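Local coordinates for uncharacterized protein (Bacteroides ovatus CL02T12C04, PDB 6PTM) that probably acts as an exo-carrageenase of glycoside hydrolase family 42, cleaving sugar units from the ends of carrageenan chains, at residues A[194-199]-A[268-273]; A[202-207]-A[235-240]; A[214-219]-A[275-280]. All blocks are in the same frame, centred on the assembly; numbering follows the deposited sequence.

Interaction 1 (A[194-199]-A[268-273])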
ATOM      1  N   PHE A 194       2.949  19.892   5.076  1.00 17.88           N
ATOM      2  CA  PHE A 194       3.760  20.985   4.513  1.00 18.75           C
ATOM      3  C   PHE A 194       4.443  20.456   3.252  1.00 19.30           C
ATOM      4  O   PHE A 194       4.892  19.301   3.245  1.00 18.44           O
ATOM      5  CB  PHE A 194       4.740  21.528   5.552  1.00 20.31           C
ATOM      6  CG  PHE A 194       5.416  22.771   5.047  1.00 20.67           C
ATOM      7  CD1 PHE A 194       4.741  23.983   5.043  1.00 23.59           C
ATOM      8  CD2 PHE A 194       6.694  22.725   4.511  1.00 22.57           C
ATOM      9  CE1 PHE A 194       5.338  25.126   4.512  1.00 24.47           C
ATOM     10  CE2 PHE A 194       7.294  23.875   4.001  1.00 23.87           C
ATOM     11  CZ  PHE A 194       6.620  25.076   4.013  1.00 21.88           C
ATOM     12  N   PHE A 195       4.418  21.250   2.183  1.00 19.61           N
ATOM     13  CA  PHE A 195       5.023  20.912   0.870  1.00 20.32           C
ATOM     14  C   PHE A 195       6.277  21.761   0.702  1.00 19.32           C
ATOM     15  O   PHE A 195       6.208  22.956   0.931  1.00 18.31           O
ATOM     16  CB  PHE A 195       4.047  21.225  -0.262  1.00 21.27           C
ATOM     17  CG  PHE A 195       4.639  21.073  -1.636  1.00 22.78           C
ATOM     18  CD1 PHE A 195       5.191  22.158  -2.303  1.00 26.00           C
ATOM     19  CD2 PHE A 195       4.647  19.840  -2.262  1.00 23.72           C
ATOM     20  CE1 PHE A 195       5.733  22.003  -3.571  1.00 26.29           C
ATOM     21  CE2 PHE A 195       5.170  19.690  -3.534  1.00 24.39           C
ATOM     22  CZ  PHE A 195       5.730  20.768  -4.178  1.00 26.70           C
ATOM     23  N   MET A 196       7.385  21.174   0.291  1.00 19.30           N
ATOM     24  CA  MET A 196       8.547  21.980  -0.146  1.00 19.24           C
ATOM     25  C   MET A 196       9.256  21.289  -1.307  1.00 18.32           C
ATOM     26  O   MET A 196       8.948  20.126  -1.595  1.00 15.81           O
ATOM     27  CB  MET A 196       9.522  22.211   1.008  1.00 20.74           C
ATOM     28  CG  MET A 196      10.025  20.957   1.629  1.00 20.47           C
ATOM     29  SD  MET A 196      11.004  21.486   3.041  1.00 23.87           S
ATOM     30  CE  MET A 196      11.580  19.868   3.558  1.00 22.12           C
ATOM     31  N   THR A 197      10.156  22.027  -1.951  1.00 18.26           N
ATOM     32  CA  THR A 197      10.854  21.647  -3.190  1.00 18.66           C
ATOM     33  C   THR A 197      12.271  22.211  -3.131  1.00 18.76           C
ATOM     34  O   THR A 197      12.480  23.318  -2.537  1.00 15.81           O
ATOM     35  CB  THR A 197      10.057  22.123  -4.413  1.00 20.37           C
ATOM     36  OG1 THR A 197      10.827  21.737  -5.538  1.00 20.69           O
ATOM     37  CG2 THR A 197       9.794  23.612  -4.449  1.00 21.46           C
ATOM     38  N   ASN A 198      13.220  21.512  -3.753  1.00 16.77           N
ATOM     39  CA  ASN A 198      14.578  22.073  -3.874  1.00 17.25           C
ATOM     40  C   ASN A 198      14.530  23.432  -4.597  1.00 16.22           C
ATOM     41  O   ASN A 198      15.444  24.206  -4.399  1.00 15.43           O
ATOM     42  CB  ASN A 198      15.528  21.066  -4.493  1.00 18.24           C
ATOM     43  CG  ASN A 198      15.765  19.916  -3.545  1.00 17.58           C
ATOM     44  OD1 ASN A 198      16.365  20.092  -2.496  1.00 19.42           O
ATOM     45  ND2 ASN A 198      15.320  18.746  -3.924  1.00 15.49           N
ATOM     46  N   ALA A 199      13.507  23.743  -5.390  1.00 16.06           N
ATOM     47  CA  ALA A 199      13.415  25.073  -6.055  1.00 18.00           C
ATOM     48  C   ALA A 199      13.264  26.171  -4.992  1.00 17.91           C
ATOM     49  O   ALA A 199      13.467  27.348  -5.327  1.00 18.10           O
ATOM     50  CB  ALA A 199      12.287  25.120  -7.062  1.00 18.82           C
ATOM     51  N   SER A 268      20.621  19.351   1.184  1.00 16.11           N
ATOM     52  CA  SER A 268      21.153  19.689   2.535  1.00 16.88           C
ATOM     53  C   SER A 268      20.701  21.112   2.910  1.00 15.85           C
ATOM     54  O   SER A 268      20.231  21.309   4.036  1.00 15.24           O
ATOM     55  CB  SER A 268      22.649  19.529   2.605  1.00 18.63           C
ATOM     56  OG  SER A 268      22.978  18.141   2.567  1.00 22.13           O
ATOM     57  N   ASP A 269      20.756  22.039   1.955  1.00 17.20           N
ATOM     58  CA  ASP A 269      20.409  23.465   2.198  1.00 18.97           C
ATOM     59  C   ASP A 269      18.901  23.578   2.428  1.00 17.72           C
ATOM     60  O   ASP A 269      18.497  24.317   3.360  1.00 17.31           O
ATOM     61  CB  ASP A 269      20.908  24.382   1.073  1.00 19.53           C
ATOM     62  CG  ASP A 269      22.387  24.714   1.146  1.00 19.06           C
ATOM     63  OD1 ASP A 269      22.992  24.470   2.175  1.00 20.27           O
ATOM     64  OD2 ASP A 269      22.891  25.253   0.176  1.00 22.87           O
ATOM     65  N   LEU A 270      18.095  22.897   1.608  1.00 16.55           N
ATOM     66  CA  LEU A 270      16.629  22.885   1.800  1.00 17.35           C
ATOM     67  C   LEU A 270      16.315  22.420   3.225  1.00 16.84           C
ATOM     68  O   LEU A 270      15.581  23.155   3.940  1.00 16.38           O
ATOM     69  CB  LEU A 270      15.918  22.014   0.750  1.00 17.00           C
ATOM     70  CG  LEU A 270      14.399  22.025   0.863  1.00 16.75           C
ATOM     71  CD1 LEU A 270      13.843  23.433   0.641  1.00 17.85           C
ATOM     72  CD2 LEU A 270      13.762  21.067  -0.133  1.00 16.27           C
ATOM     73  N   ILE A 271      16.893  21.296   3.649  1.00 15.88           N
ATOM     74  CA  ILE A 271      16.478  20.631   4.916  1.00 15.99           C
ATOM     75  C   ILE A 271      16.923  21.485   6.109  1.00 16.47           C
ATOM     76  O   ILE A 271      16.116  21.716   6.992  1.00 15.66           O
ATOM     77  CB  ILE A 271      17.004  19.190   4.902  1.00 15.41           C
ATOM     78  CG1 ILE A 271      16.201  18.356   3.905  1.00 15.14           C
ATOM     79  CG2 ILE A 271      16.965  18.570   6.270  1.00 17.35           C
ATOM     80  CD1 ILE A 271      16.870  17.061   3.482  1.00 15.55           C
ATOM     81  N   LYS A 272      18.157  21.990   6.080  1.00 18.68           N
ATOM     82  CA  LYS A 272      18.785  22.891   7.087  1.00 20.47           C
ATOM     83  C   LYS A 272      17.922  24.148   7.267  1.00 19.59           C
ATOM     84  O   LYS A 272      17.740  24.565   8.403  1.00 19.00           O
ATOM     85  CB  LYS A 272      20.187  23.192   6.543  1.00 26.82           C
ATOM     86  CG  LYS A 272      21.139  24.059   7.343  1.00 37.48           C
ATOM     87  CD  LYS A 272      22.533  24.055   6.697  1.00 41.58           C
ATOM     88  CE  LYS A 272      23.177  25.416   6.574  1.00 52.13           C
ATOM     89  NZ  LYS A 272      23.424  26.003   7.911  1.00 62.77           N
ATOM     90  N   GLY A 273      17.345  24.684   6.192  1.00 18.06           N
ATOM     91  CA  GLY A 273      16.689  25.998   6.210  1.00 20.01           C
ATOM     92  C   GLY A 273      15.209  25.902   6.539  1.00 21.10           C
ATOM     93  O   GLY A 273      14.590  26.976   6.747  1.00 19.83           O
TER

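Interaction 2 (A[202-207]-A[235-240])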
ATOM      1  N   ILE A 202      17.018  29.242  -3.219  1.00 19.27           N
ATOM      2  CA  ILE A 202      17.021  30.270  -4.293  1.00 21.04           C
ATOM      3  C   ILE A 202      18.463  30.673  -4.642  1.00 21.24           C
ATOM      4  O   ILE A 202      18.599  31.391  -5.608  1.00 26.70           O
ATOM      5  CB  ILE A 202      16.117  31.489  -3.965  1.00 23.39           C
ATOM      6  CG1 ILE A 202      16.669  32.329  -2.808  1.00 24.37           C
ATOM      7  CG2 ILE A 202      14.676  31.031  -3.724  1.00 24.67           C
ATOM      8  CD1 ILE A 202      15.810  33.511  -2.422  1.00 24.97           C
ATOM      9  N   ASN A 203      19.481  30.217  -3.914  1.00 22.87           N
ATOM     10  CA  ASN A 203      20.865  30.571  -4.333  1.00 23.57           C
ATOM     11  C   ASN A 203      21.895  29.536  -3.873  1.00 23.65           C
ATOM     12  O   ASN A 203      21.574  28.647  -3.079  1.00 23.06           O
ATOM     13  CB  ASN A 203      21.281  32.002  -3.974  1.00 23.66           C
ATOM     14  CG  ASN A 203      21.209  32.322  -2.499  1.00 23.37           C
ATOM     15  OD1 ASN A 203      21.602  31.524  -1.669  1.00 21.54           O
ATOM     16  ND2 ASN A 203      20.730  33.505  -2.170  1.00 23.63           N
ATOM     17  N   ASN A 204      23.135  29.749  -4.312  1.00 25.19           N
ATOM     18  CA  ASN A 204      24.307  28.895  -3.992  1.00 26.62           C
ATOM     19  C   ASN A 204      24.632  28.958  -2.494  1.00 27.46           C
ATOM     20  O   ASN A 204      25.250  28.012  -2.011  1.00 24.73           O
ATOM     21  CB  ASN A 204      25.512  29.200  -4.878  1.00 29.17           C
ATOM     22  CG  ASN A 204      26.595  28.154  -4.746  1.00 29.19           C
ATOM     23  OD1 ASN A 204      26.334  26.970  -4.888  1.00 32.78           O
ATOM     24  ND2 ASN A 204      27.805  28.591  -4.467  1.00 26.44           N
ATOM     25  N   LYS A 205      24.323  30.083  -1.839  1.00 27.19           N
ATOM     26  CA  LYS A 205      24.516  30.319  -0.382  1.00 30.62           C
ATOM     27  C   LYS A 205      23.538  29.491   0.470  1.00 28.16           C
ATOM     28  O   LYS A 205      23.751  29.437   1.677  1.00 24.22           O
ATOM     29  CB  LYS A 205      24.420  31.814  -0.066  1.00 38.88           C
ATOM     30  N   GLY A 206      22.448  28.986  -0.107  1.00 26.35           N
ATOM     31  CA  GLY A 206      21.501  28.140   0.645  1.00 24.44           C
ATOM     32  C   GLY A 206      20.317  28.917   1.197  1.00 24.29           C
ATOM     33  O   GLY A 206      19.618  28.390   2.052  1.00 21.44           O
ATOM     34  N   ASP A 207      20.095  30.131   0.704  1.00 22.84           N
ATOM     35  CA  ASP A 207      18.983  30.973   1.195  1.00 22.18           C
ATOM     36  C   ASP A 207      17.674  30.329   0.734  1.00 20.15           C
ATOM     37  O   ASP A 207      17.602  29.824  -0.406  1.00 20.82           O
ATOM     38  CB  ASP A 207      19.089  32.420   0.711  1.00 23.02           C
ATOM     39  CG  ASP A 207      20.212  33.243   1.351  1.00 24.21           C
ATOM     40  OD1 ASP A 207      20.706  32.876   2.424  1.00 23.08           O
ATOM     41  OD2 ASP A 207      20.591  34.213   0.741  1.00 22.33           O
ATOM     42  N   PRO A 235      16.292  23.850  -8.742  1.00 21.59           N
ATOM     43  CA  PRO A 235      16.390  25.296  -9.000  1.00 23.63           C
ATOM     44  C   PRO A 235      17.260  25.671 -10.221  1.00 26.04           C
ATOM     45  O   PRO A 235      18.343  25.105 -10.396  1.00 23.82           O
ATOM     46  CB  PRO A 235      16.980  25.861  -7.704  1.00 22.72           C
ATOM     47  CG  PRO A 235      17.700  24.679  -7.082  1.00 22.79           C
ATOM     48  CD  PRO A 235      16.864  23.463  -7.455  1.00 21.31           C
ATOM     49  N   LYS A 236      16.776  26.613 -11.046  1.00 26.09           N
ATOM     50  CA  LYS A 236      17.431  27.004 -12.320  1.00 29.05           C
ATOM     51  C   LYS A 236      18.851  27.524 -12.040  1.00 25.08           C
ATOM     52  O   LYS A 236      19.734  27.255 -12.840  1.00 24.86           O
ATOM     53  CB  LYS A 236      16.579  28.029 -13.085  1.00 34.30           C
ATOM     54  CG  LYS A 236      15.356  27.427 -13.761  1.00 40.05           C
ATOM     55  CD  LYS A 236      15.700  26.554 -14.958  1.00 47.09           C
ATOM     56  CE  LYS A 236      14.609  25.573 -15.330  1.00 54.80           C
ATOM     57  NZ  LYS A 236      13.342  26.284 -15.616  1.00 60.77           N
ATOM     58  N   TRP A 237      19.096  28.234 -10.952  1.00 23.28           N
ATOM     59  CA  TRP A 237      20.463  28.761 -10.713  1.00 24.40           C
ATOM     60  C   TRP A 237      21.455  27.591 -10.652  1.00 25.15           C
ATOM     61  O   TRP A 237      22.600  27.755 -11.132  1.00 22.23           O
ATOM     62  CB  TRP A 237      20.529  29.634  -9.463  1.00 24.15           C
ATOM     63  CG  TRP A 237      20.324  28.853  -8.198  1.00 26.45           C
ATOM     64  CD1 TRP A 237      19.163  28.752  -7.471  1.00 27.15           C
ATOM     65  CD2 TRP A 237      21.308  28.066  -7.496  1.00 23.65           C
ATOM     66  NE1 TRP A 237      19.367  27.958  -6.371  1.00 25.57           N
ATOM     67  CE2 TRP A 237      20.659  27.500  -6.382  1.00 22.50           C
ATOM     68  CE3 TRP A 237      22.654  27.755  -7.721  1.00 23.41           C
ATOM     69  CZ2 TRP A 237      21.314  26.660  -5.493  1.00 24.05           C
ATOM     70  CZ3 TRP A 237      23.297  26.901  -6.853  1.00 22.18           C
ATOM     71  CH2 TRP A 237      22.643  26.381  -5.742  1.00 23.77           C
ATOM     72  N   ALA A 238      21.061  26.465 -10.047  1.00 24.08           N
ATOM     73  CA  ALA A 238      21.930  25.276  -9.889  1.00 24.70           C
ATOM     74  C   ALA A 238      22.138  24.640 -11.260  1.00 22.78           C
ATOM     75  O   ALA A 238      23.253  24.170 -11.540  1.00 25.79           O
ATOM     76  CB  ALA A 238      21.310  24.284  -8.930  1.00 24.84           C
ATOM     77  N   GLU A 239      21.079  24.561 -12.052  1.00 22.48           N
ATOM     78  CA  GLU A 239      21.154  23.960 -13.402  1.00 27.22           C
ATOM     79  C   GLU A 239      22.134  24.787 -14.266  1.00 27.80           C
ATOM     80  O   GLU A 239      22.977  24.182 -14.946  1.00 26.24           O
ATOM     81  CB  GLU A 239      19.756  23.897 -14.013  1.00 29.60           C
ATOM     82  CG  GLU A 239      19.789  23.404 -15.434  1.00 31.81           C
ATOM     83  CD  GLU A 239      18.422  23.193 -16.044  1.00 35.67           C
ATOM     84  OE1 GLU A 239      17.392  23.400 -15.304  1.00 34.23           O
ATOM     85  OE2 GLU A 239      18.402  22.814 -17.261  1.00 36.93           O
ATOM     86  N   LYS A 240      22.041  26.122 -14.215  1.00 30.64           N
ATOM     87  CA  LYS A 240      22.929  27.057 -14.968  1.00 31.99           C
ATOM     88  C   LYS A 240      24.363  26.882 -14.455  1.00 30.14           C
ATOM     89  O   LYS A 240      25.245  26.739 -15.266  1.00 31.20           O
ATOM     90  CB  LYS A 240      22.424  28.508 -14.870  1.00 33.52           C
ATOM     91  CG  LYS A 240      23.368  29.575 -15.423  1.00 36.34           C
ATOM     92  CD  LYS A 240      22.827  30.998 -15.404  1.00 36.24           C
TER

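Interaction 3 (A[214-219]-A[275-280])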
ATOM      1  N   ASN A 214       8.118  32.481   5.675  1.00 18.22           N
ATOM      2  CA  ASN A 214       6.915  33.151   6.227  1.00 18.78           C
ATOM      3  C   ASN A 214       5.873  32.093   6.601  1.00 19.80           C
ATOM      4  O   ASN A 214       5.300  32.191   7.723  1.00 18.98           O
ATOM      5  CB  ASN A 214       6.320  34.153   5.237  1.00 18.59           C
ATOM      6  CG  ASN A 214       7.146  35.422   5.161  1.00 19.11           C
ATOM      7  OD1 ASN A 214       7.845  35.739   6.102  1.00 19.99           O
ATOM      8  ND2 ASN A 214       7.030  36.189   4.088  1.00 18.39           N
ATOM      9  N   GLU A 215       5.645  31.116   5.724  1.00 19.75           N
ATOM     10  CA  GLU A 215       4.624  30.075   5.979  1.00 22.63           C
ATOM     11  C   GLU A 215       5.035  29.292   7.217  1.00 20.89           C
ATOM     12  O   GLU A 215       4.208  29.149   8.139  1.00 23.94           O
ATOM     13  CB  GLU A 215       4.466  29.189   4.759  1.00 28.60           C
ATOM     14  CG  GLU A 215       3.078  28.615   4.655  1.00 35.76           C
ATOM     15  CD  GLU A 215       2.956  27.581   3.554  1.00 43.00           C
ATOM     16  OE1 GLU A 215       3.649  27.725   2.495  1.00 48.08           O
ATOM     17  OE2 GLU A 215       2.213  26.617   3.771  1.00 48.48           O
ATOM     18  N   LEU A 216       6.288  28.853   7.280  1.00 19.53           N
ATOM     19  CA  LEU A 216       6.749  27.984   8.397  1.00 19.66           C
ATOM     20  C   LEU A 216       6.749  28.759   9.714  1.00 20.50           C
ATOM     21  O   LEU A 216       6.501  28.147  10.747  1.00 17.70           O
ATOM     22  CB  LEU A 216       8.143  27.435   8.092  1.00 19.18           C
ATOM     23  CG  LEU A 216       8.162  26.364   7.013  1.00 18.68           C
ATOM     24  CD1 LEU A 216       9.583  26.066   6.618  1.00 17.60           C
ATOM     25  CD2 LEU A 216       7.442  25.111   7.494  1.00 19.91           C
ATOM     26  N   GLN A 217       7.039  30.059   9.698  1.00 21.09           N
ATOM     27  CA  GLN A 217       7.072  30.856  10.959  1.00 23.36           C
ATOM     28  C   GLN A 217       5.654  30.961  11.509  1.00 23.27           C
ATOM     29  O   GLN A 217       5.532  30.992  12.720  1.00 23.84           O
ATOM     30  CB  GLN A 217       7.630  32.265  10.733  1.00 23.70           C
ATOM     31  CG  GLN A 217       9.138  32.274  10.562  1.00 27.45           C
ATOM     32  CD  GLN A 217       9.682  33.654  10.312  1.00 26.10           C
ATOM     33  OE1 GLN A 217       8.984  34.541   9.842  1.00 30.57           O
ATOM     34  NE2 GLN A 217      10.940  33.838  10.645  1.00 29.01           N
ATOM     35  N   GLU A 218       4.661  31.086  10.627  1.00 26.62           N
ATOM     36  CA  GLU A 218       3.239  31.327  10.984  1.00 31.77           C
ATOM     37  C   GLU A 218       2.495  30.006  11.229  1.00 29.29           C
ATOM     38  O   GLU A 218       1.478  30.026  11.902  1.00 27.38           O
ATOM     39  CB  GLU A 218       2.507  32.043   9.858  1.00 35.26           C
ATOM     40  CG  GLU A 218       2.865  33.507   9.745  1.00 46.20           C
ATOM     41  CD  GLU A 218       1.760  34.283   9.059  1.00 50.28           C
ATOM     42  OE1 GLU A 218       1.702  34.264   7.806  1.00 58.95           O
ATOM     43  OE2 GLU A 218       0.931  34.847   9.794  1.00 53.08           O
ATOM     44  N   LYS A 219       2.970  28.903  10.678  1.00 24.11           N
ATOM     45  CA  LYS A 219       2.159  27.661  10.654  1.00 23.70           C
ATOM     46  C   LYS A 219       1.965  27.136  12.083  1.00 21.04           C
ATOM     47  O   LYS A 219       2.924  26.898  12.803  1.00 21.75           O
ATOM     48  CB  LYS A 219       2.817  26.664   9.706  1.00 22.86           C
ATOM     49  CG  LYS A 219       2.018  25.409   9.455  1.00 22.49           C
ATOM     50  CD  LYS A 219       2.668  24.515   8.424  1.00 22.31           C
ATOM     51  CE  LYS A 219       1.927  23.210   8.326  1.00 20.83           C
ATOM     52  NZ  LYS A 219       0.532  23.463   7.943  1.00 20.79           N
ATOM     53  N   VAL A 275      13.563  22.466   8.121  1.00 16.73           N
ATOM     54  CA  VAL A 275      13.158  21.454   9.134  1.00 16.35           C
ATOM     55  C   VAL A 275      13.254  22.017  10.546  1.00 16.27           C
ATOM     56  O   VAL A 275      12.380  21.681  11.333  1.00 16.17           O
ATOM     57  CB  VAL A 275      13.890  20.111   8.919  1.00 15.78           C
ATOM     58  CG1 VAL A 275      13.796  19.170  10.101  1.00 15.76           C
ATOM     59  CG2 VAL A 275      13.353  19.453   7.675  1.00 15.43           C
ATOM     60  N   PRO A 276      14.187  22.926  10.943  1.00 18.26           N
ATOM     61  CA  PRO A 276      14.136  23.504  12.291  1.00 18.56           C
ATOM     62  C   PRO A 276      12.795  24.148  12.689  1.00 19.53           C
ATOM     63  O   PRO A 276      12.482  24.144  13.831  1.00 22.23           O
ATOM     64  CB  PRO A 276      15.256  24.559  12.262  1.00 20.01           C
ATOM     65  CG  PRO A 276      16.256  23.931  11.318  1.00 19.31           C
ATOM     66  CD  PRO A 276      15.375  23.390  10.204  1.00 18.97           C
ATOM     67  N   TYR A 277      12.022  24.653  11.741  1.00 18.96           N
ATOM     68  CA  TYR A 277      10.694  25.253  11.997  1.00 19.10           C
ATOM     69  C   TYR A 277       9.631  24.171  12.219  1.00 19.69           C
ATOM     70  O   TYR A 277       8.594  24.488  12.830  1.00 21.79           O
ATOM     71  CB  TYR A 277      10.285  26.130  10.820  1.00 20.04           C
ATOM     72  CG  TYR A 277      11.089  27.392  10.675  1.00 21.12           C
ATOM     73  CD1 TYR A 277      10.875  28.479  11.502  1.00 22.01           C
ATOM     74  CD2 TYR A 277      12.060  27.506   9.699  1.00 23.07           C
ATOM     75  CE1 TYR A 277      11.588  29.661  11.338  1.00 22.75           C
ATOM     76  CE2 TYR A 277      12.792  28.671   9.527  1.00 24.13           C
ATOM     77  CZ  TYR A 277      12.547  29.767  10.345  1.00 24.12           C
ATOM     78  OH  TYR A 277      13.289  30.914  10.169  1.00 26.54           O
ATOM     79  N   MET A 278       9.868  22.947  11.742  1.00 19.35           N
ATOM     80  CA  MET A 278       8.843  21.877  11.693  1.00 19.69           C
ATOM     81  C   MET A 278       9.070  20.910  12.858  1.00 19.65           C
ATOM     82  O   MET A 278       8.128  20.119  13.146  1.00 18.19           O
ATOM     83  CB  MET A 278       8.935  21.037  10.413  1.00 19.79           C
ATOM     84  CG  MET A 278       8.990  21.825   9.168  1.00 23.89           C
ATOM     85  SD  MET A 278       8.982  20.738   7.716  1.00 23.06           S
ATOM     86  CE  MET A 278       9.683  21.844   6.501  1.00 27.43           C
ATOM     87  N   ALA A 279      10.269  20.906  13.460  1.00 20.11           N
ATOM     88  CA  ALA A 279      10.739  19.778  14.296  1.00 20.32           C
ATOM     89  C   ALA A 279       9.795  19.600  15.489  1.00 21.55           C
ATOM     90  O   ALA A 279       9.499  20.601  16.185  1.00 18.66           O
ATOM     91  CB  ALA A 279      12.165  19.985  14.746  1.00 21.68           C
ATOM     92  N   GLY A 280       9.265  18.388  15.661  1.00 22.94           N
ATOM     93  CA  GLY A 280       8.449  18.020  16.828  1.00 23.93           C
ATOM     94  C   GLY A 280       6.997  18.401  16.637  1.00 23.41           C
ATOM     95  O   GLY A 280       6.189  18.083  17.509  1.00 26.14           O
TER

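Interaction 1 (A[194-199]-A[268-273])
Leu270 reaches from its helix onto the end of strand 192-197 and carries the contact for 268-273; Met196, Thr197 and Asn198 receive it, each in a different way. Its CG stands anti to the backbone N (chi1 -177°), which carries both methyl groups off the helix toward the strand. There the branch straddles a carbonyl: CD1 and CD2 each lie 3.5 Å from Thr197 O, close van der Waals packing of both methyl groups on a peptide group. On one flank Met196 supplies its thioether, with SD 4.1 Å from Leu270 CG, and the two side chains pass at a slant. Because Met196 CG sits between the backbone N and the carbonyl carbon (chi1 57°) and the chain then runs extended, the sulfur is brought to the leucine branch point. On the other flank Asn198 crosses the leucine at about a right angle, and its OD1 lies 3.6 Å from Leu270 CD2. This is packing of an amide oxygen on a methyl group; the polar link is made by Asn198 ND2 to Asn267 OD1 of the same helix.

Away from this compact patch the segments part. Thr197 points its CB away from the helix, and its OG1 is hydrogen-bonded to Asn230, with a weak bond from Ala199 N. Lys272 lies on the exposed side of the helix, against Tyr385 of helix 358-385.

Strand 192-197 is consistent with the second strand of the (beta/alpha)8 barrel expected of this family, and helix 261-278 packs on the outside of that barrel. The strand is hydrogen-bonded to strand 225-230, while Ile271 and Ser268 turn to helix 358-385.

Interaction 2 (A[202-207]-A[235-240])
This is a surface contact in which a tryptophan ring from the start of helix 236-241 lies against the backbone of the loop between strand 192-197 and helix 210-218. One face of the Trp237 indole is covered by the Asn203-Asn204 peptide: Asn203 C stands 3.3 Å above the ring plane, toward the rim, and Asn203 O comes within 3.1 Å of Trp237 CZ2. At the five-membered ring, Trp237 CD1 lies 3.3 Å from Ile202 O. The six-membered part of the indole meets Asn204, with CH2 3.5 Å from Asn204 CA, while Ala238 CB lies over the opposite face. The Asn204 amide is turned 65° from the ring plane, and its OD1, 3.6 Å from Trp237 CZ3, is hydrogen-bonded to Gln265. The ring NE1 bonds to Val201 O, just ahead of the segment.

The loop itself is braced from within. Asn203 to Gly206 form a type I beta turn, and the Asn203 amide closes on Asp207 twice: OD1 accepts Asp207 N at 3.1 Å, and ND2 donates to Asp207 OD2 at 3.0 Å.

Helix 261-278 meets loop and short helix alike: Leu262 touches Ala238, Val266 touches Trp237, and Gln265 touches Trp237 besides bonding Asn204.

Interaction 3 (A[214-219]-A[275-280])
Tyr277 is the first residue of 275-280 to make a substantial contact with helix 210-218, and it is met at the root and along the ring. At the root, its CB lies 3.7 Å from Leu216 CB, where the two backbones also come closest. Farther out, Gln217 runs beside the tyrosine in the same direction, extended beyond CG, and places that CG 3.7 Å from Tyr277 CE1. The amide of Gln217 is turned 72° from the ring plane. This outer part, at exposed Gln217, lies toward solvent; Gln217 NE2 and Tyr277 OH are 3.8 Å apart, too far for a hydrogen bond.

Met278 comes next and works on the buried side. It passes Leu216 at a slant: Leu216 CD2 lies 4.0 Å from Met278 CG and 4.1 Å from its CE. With Leu216 CG anti to the carbonyl carbon (chi1 -73°), this methyl is brought to the thioether chain. The Met278 backbone N bonds to Val275 O at 2.8 Å, in a weakly bonded, kinked last turn.

Two helix ends thus pack through an aliphatic centre over barrel strand 192-197: Phe194 of that strand touches both Leu216 and Met278, and Tyr283 in the loop beyond also meets both.

In the fold
Helix 261-278 is the common element: interaction 1 uses its middle and interaction 3 its last turn, and their centres are 12 Å apart. Phe194 bridges them, its ring CZ lying 3.6 Å from Leu216 CD2 and its CD2 3.7 Å from Met278 CE. Interaction 2 is nested within the chain loop that interaction 1 closes, also with centres 12 Å apart; Asn198 O meets Pro235 CD at 3.5 Å where they touch. Interactions 2 and 3 stay separate, nearest atoms about 10 Å apart. Together they form a continuous run, from exposed loop to buried strand to helix end, on the outer, helical layer of the probable barrel around strand 192-197.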